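PDB 6THK: pyocin S5, which probably kills susceptible bacteria as a pore-forming bacteriocin that depolarises the cytoplasmic membrane after import into the cell. Local coordinates for residues 235-238 with 239-242; 289-292 with 293-297. The protein carries 1 engineered substitution. All blocks are in the same frame, centred on the assembly; numbering follows the deposited sequence.

Interaction 1 (235-238 with 239-242); sequences PTPE and QWLE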
loop_
_atom_site.group_PDB
_atom_site.type_symbol
_atom_site.label_atom_id
_atom_site.label_comp_id
_atom_site.label_asym_id
_atom_site.label_seq_id
_atom_site.Cartn_x
_atom_site.Cartn_y
_atom_site.Cartn_z
ATOM N N PRO A 235 17.595 -5.357 7.721
ATOM C CA PRO A 235 16.380 -5.086 8.501
ATOM C C PRO A 235 15.622 -6.330 8.945
ATOM O O PRO A 235 15.506 -7.282 8.188
ATOM C CB PRO A 235 15.549 -4.210 7.556
ATOM C CG PRO A 235 15.918 -4.675 6.205
ATOM C CD PRO A 235 17.385 -5.050 6.286
ATOM N N THR A 236 15.111 -6.320 10.177
ATOM C CA THR A 236 14.283 -7.426 10.686
ATOM C C THR A 236 12.890 -7.216 10.084
ATOM O O THR A 236 12.560 -6.068 9.764
ATOM C CB THR A 236 14.192 -7.408 12.236
ATOM O OG1 THR A 236 13.687 -6.147 12.696
ATOM C CG2 THR A 236 15.522 -7.743 12.923
ATOM N N PRO A 237 12.071 -8.258 9.983
ATOM C CA PRO A 237 10.734 -8.040 9.426
ATOM C C PRO A 237 9.916 -6.979 10.174
ATOM O O PRO A 237 9.090 -6.329 9.561
ATOM C CB PRO A 237 10.091 -9.413 9.546
ATOM C CG PRO A 237 11.240 -10.350 9.432
ATOM C CD PRO A 237 12.362 -9.685 10.171
ATOM N N GLU A 238 10.178 -6.778 11.458
ATOM C CA GLU A 238 9.451 -5.782 12.239
ATOM C C GLU A 238 9.847 -4.364 11.844
ATOM O O GLU A 238 9.062 -3.432 11.963
ATOM C CB GLU A 238 9.699 -5.988 13.730
ATOM C CG GLU A 238 8.516 -6.539 14.502
ATOM C CD GLU A 238 8.712 -6.437 16.001
ATOM O OE1 GLU A 238 8.837 -7.484 16.667
ATOM O OE2 GLU A 238 8.746 -5.302 16.518
ATOM N N GLN A 239 11.084 -4.212 11.394
ATOM C CA GLN A 239 11.624 -2.927 10.944
ATOM C C GLN A 239 11.013 -2.474 9.616
ATOM O O GLN A 239 10.596 -1.312 9.517
ATOM C CB GLN A 239 13.147 -2.982 10.825
ATOM C CG GLN A 239 13.890 -2.833 12.147
ATOM C CD GLN A 239 15.359 -3.115 11.965
ATOM O OE1 GLN A 239 16.121 -2.294 11.443
ATOM N NE2 GLN A 239 15.787 -4.297 12.366
ATOM N N TRP A 240 10.963 -3.379 8.593
ATOM C CA TRP A 240 10.404 -3.016 7.293
ATOM C C TRP A 240 8.878 -2.948 7.342
ATOM O O TRP A 240 8.302 -2.182 6.567
ATOM C CB TRP A 240 10.944 -3.859 6.118
ATOM C CG TRP A 240 10.388 -5.240 5.933
ATOM C CD1 TRP A 240 9.110 -5.575 5.581
ATOM C CD2 TRP A 240 11.148 -6.463 5.893
ATOM N NE1 TRP A 240 9.001 -6.943 5.433
ATOM C CE2 TRP A 240 10.241 -7.512 5.609
ATOM C CE3 TRP A 240 12.503 -6.778 6.109
ATOM C CZ2 TRP A 240 10.649 -8.851 5.526
ATOM C CZ3 TRP A 240 12.903 -8.105 6.026
ATOM C CH2 TRP A 240 11.983 -9.123 5.738
ATOM N N LEU A 241 8.257 -3.641 8.288
ATOM C CA LEU A 241 6.815 -3.577 8.448
ATOM C C LEU A 241 6.462 -2.209 9.020
ATOM O O LEU A 241 5.486 -1.600 8.615
ATOM C CB LEU A 241 6.312 -4.682 9.366
ATOM C CG LEU A 241 6.010 -6.011 8.684
ATOM C CD1 LEU A 241 5.860 -7.124 9.700
ATOM C CD2 LEU A 241 4.781 -5.911 7.805
ATOM N N GLU A 242 7.261 -1.737 9.972
ATOM C CA GLU A 242 7.067 -0.412 10.572
ATOM C C GLU A 242 7.131 0.694 9.490
ATOM O O GLU A 242 6.265 1.563 9.457
ATOM C CB GLU A 242 8.115 -0.144 11.662
ATOM C CG GLU A 242 7.614 -0.400 13.071
ATOM C CD GLU A 242 8.497 0.147 14.178
ATOM O OE1 GLU A 242 8.770 -0.606 15.142
ATOM O OE2 GLU A 242 8.905 1.329 14.095
HETATM O O HOH W 1 7.277 -3.620 15.520
HETATM O O HOH W 2 8.875 -2.237 17.340
#
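Trp-240 lays its indole against Pro-237 at the first turn of helix 237-267, and this is the compact side of the contact. CA of Pro-237 stands 3.7 Å from the centroid of the six-membered ring of Trp-240, a CH-pi contact only 4° off the ring normal. The indole folds back over the start of the helix because CG of Trp-240 sits between its backbone N and carbonyl carbon (chi1 78°), the crowded position. The six-membered part of the indole also meets two prolines through their side chains: CG of Pro-237 is 4.0 Å from CH2 of Trp-240, and Pro-235, its side chain crossing that of Trp-240 at about a right angle, approaches CE3 through its own CG.

Thr-236 is the N-cap. Its carbonyl O takes a bond from Gln-239 N at 2.9 Å and a weak one from Trp-240 N, while the hydroxyl OG1 of Thr-236 accepts a further weak capping bond from Gln-239 N. Leu-241 N then bonds to Pro-237 O (3.1 Å), the next i to i+4 pair after the weak one from Trp-240, with Glu-242 N to Glu-238 O following.

The carboxylates of Glu-238 and Glu-242 make the looser, hydrated side. OE2 of Glu-238 and OE1 of Glu-242 are 4.9 Å apart, and water lies between them; one molecule is 2.7 Å from Glu-242 OE1 and 3.2 Å from Glu-238 OE2. The like charges would disfavour closer approach, and Glu-242 has its stronger partner in a salt bridge with Arg-246.

Buried Leu-241 packs on Glu-302, Thr-303 and Arg-306 of helix 272-338. Pro-237 also touches Arg-306, so the capped start of helix 237-267 rests against its longer neighbour.

Interaction 2 (289-292 with 293-297); sequences IASL and QARLV
Gln-293 runs alongside Ile-289 one turn further along helix 272-338, the two side chains pointing the same way. Starting at CB, which lies 3.4 Å from the carbonyl O of Ile-289, the glutamine chain passes that oxygen again with CG at 3.5 Å. With chi1 at -88° and the chain extended beyond CG, the amide is carried back along the isoleucine. There CD is 3.8 Å from CG2 of Ile-289. At the tip, OE1 lies near the same methyl, while NE2 lies close to both CG2 and the carbonyl O of Ile-289, 3.7 Å from that oxygen.

The backbone beneath is regular alpha helix. Gln-293 N donates to Ile-289 O at 2.8 Å, and Ala-294, Arg-295 and Leu-296 repeat the bond to Ala-290, Ser-291 and Leu-292.

On another side of the helix Arg-295 bends at chi3 (-45°), which places its guanidinium beside Ser-291. OG of Ser-291 is at the edge of that group, near its plane and 3.6 Å from NH2 of Arg-295; the serine hydroxyl is hydrogen-bonded to Gln-215. Arg-295 itself lies against Gln-215, Val-218, Gln-219 and Leu-222 of helix 214-227, while Leu-292 packs on Ala-251 and Ile-252 of helix 237-267.

Chemically, the backbone bonds hold this turn, and the side chains add mainly van der Waals contact within it. NE of Arg-295 is buried without a polar partner, which implies that burying this nitrogen probably carries some desolvation cost.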
loop_
_atom_site.group_PDB
_atom_site.type_symbol
_atom_site.label_atom_id
_atom_site.label_comp_id
_atom_site.label_asym_id
_atom_site.label_seq_id
_atom_site.Cartn_x
_atom_site.Cartn_y
_atom_site.Cartn_z
ATOM N N ILE A 289 -8.028 5.153 -1.163
ATOM C CA ILE A 289 -8.048 5.115 0.308
ATOM C C ILE A 289 -8.470 3.737 0.806
ATOM O O ILE A 289 -7.850 3.212 1.730
ATOM C CB ILE A 289 -8.912 6.257 0.916
ATOM C CG1 ILE A 289 -8.206 7.616 0.752
ATOM C CG2 ILE A 289 -9.218 5.997 2.402
ATOM C CD1 ILE A 289 -9.117 8.813 0.546
ATOM N N ALA A 290 -9.501 3.150 0.182
ATOM C CA ALA A 290 -9.997 1.832 0.533
ATOM C C ALA A 290 -8.944 0.751 0.235
ATOM O O ALA A 290 -8.805 -0.187 1.019
ATOM C CB ALA A 290 -11.297 1.546 -0.204
ATOM N N SER A 291 -8.195 0.895 -0.880
ATOM C CA SER A 291 -7.121 -0.022 -1.247
ATOM C C SER A 291 -6.004 0.067 -0.209
ATOM O O SER A 291 -5.465 -0.963 0.200
ATOM C CB SER A 291 -6.567 0.310 -2.623
ATOM O OG SER A 291 -5.329 -0.351 -2.825
ATOM N N LEU A 292 -5.665 1.301 0.211
ATOM C CA LEU A 292 -4.652 1.559 1.225
ATOM C C LEU A 292 -5.074 1.014 2.579
ATOM O O LEU A 292 -4.247 0.470 3.301
ATOM C CB LEU A 292 -4.380 3.060 1.335
ATOM C CG LEU A 292 -3.467 3.678 0.285
ATOM C CD1 LEU A 292 -3.540 5.168 0.350
ATOM C CD2 LEU A 292 -2.016 3.253 0.484
ATOM N N GLN A 293 -6.350 1.170 2.937
ATOM C CA GLN A 293 -6.878 0.700 4.217
ATOM C C GLN A 293 -6.845 -0.821 4.308
ATOM O O GLN A 293 -6.470 -1.355 5.356
ATOM C CB GLN A 293 -8.274 1.262 4.468
ATOM C CG GLN A 293 -8.241 2.614 5.174
ATOM C CD GLN A 293 -9.551 3.382 5.134
ATOM O OE1 GLN A 293 -9.738 4.362 5.869
ATOM N NE2 GLN A 293 -10.481 2.988 4.259
ATOM N N ALA A 294 -7.158 -1.512 3.189
ATOM C CA ALA A 294 -7.119 -2.979 3.066
ATOM C C ALA A 294 -5.697 -3.481 3.287
ATOM O O ALA A 294 -5.520 -4.504 3.948
ATOM C CB ALA A 294 -7.614 -3.417 1.690
ATOM N N ARG A 295 -4.689 -2.739 2.741
ATOM C CA ARG A 295 -3.245 -2.983 2.853
ATOM C C ARG A 295 -2.802 -2.828 4.309
ATOM O O ARG A 295 -2.072 -3.682 4.816
ATOM C CB ARG A 295 -2.504 -1.967 1.985
ATOM C CG ARG A 295 -1.013 -2.217 1.781
ATOM C CD ARG A 295 -0.473 -1.289 0.708
ATOM N NE ARG A 295 -1.358 -1.225 -0.462
ATOM C CZ ARG A 295 -1.077 -1.743 -1.652
ATOM N NH1 ARG A 295 0.090 -2.342 -1.865
ATOM N NH2 ARG A 295 -1.951 -1.643 -2.646
ATOM N N LEU A 296 -3.269 -1.744 4.978
ATOM C CA LEU A 296 -2.974 -1.439 6.378
ATOM C C LEU A 296 -3.428 -2.549 7.323
ATOM O O LEU A 296 -2.675 -2.907 8.226
ATOM C CB LEU A 296 -3.573 -0.076 6.773
ATOM C CG LEU A 296 -3.195 0.513 8.142
ATOM C CD1 LEU A 296 -1.693 0.557 8.355
ATOM C CD2 LEU A 296 -3.779 1.895 8.308
ATOM N N VAL A 297 -4.624 -3.127 7.086
ATOM C CA VAL A 297 -5.182 -4.236 7.877
ATOM C C VAL A 297 -4.227 -5.448 7.824
ATOM O O VAL A 297 -3.909 -6.025 8.878
ATOM C CB VAL A 297 -6.630 -4.596 7.431
ATOM C CG1 VAL A 297 -7.066 -5.959 7.965
ATOM C CG2 VAL A 297 -7.623 -3.517 7.852
#

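In the fold
Both contacts are local, and neither closes a long loop: interaction 1 spans the entry into helix 237-267, and interaction 2 lies wholly inside helix 272-338. From the N terminus, interaction 1 comes first. The chain follows helix 237-267 to its end, turns, and starts helix 272-338, on which interaction 2 lies. The two are therefore in series and neither nest nor cross. Their centres are 19 Å apart and their nearest atoms about 8 Å, without touching. They are joined through the packing of consecutive helices: 235-242 faces a later part of helix 272-338, whereas 289-297 meets helix 237-267 and also helix 214-227, in a region partly predicted to be coiled coil.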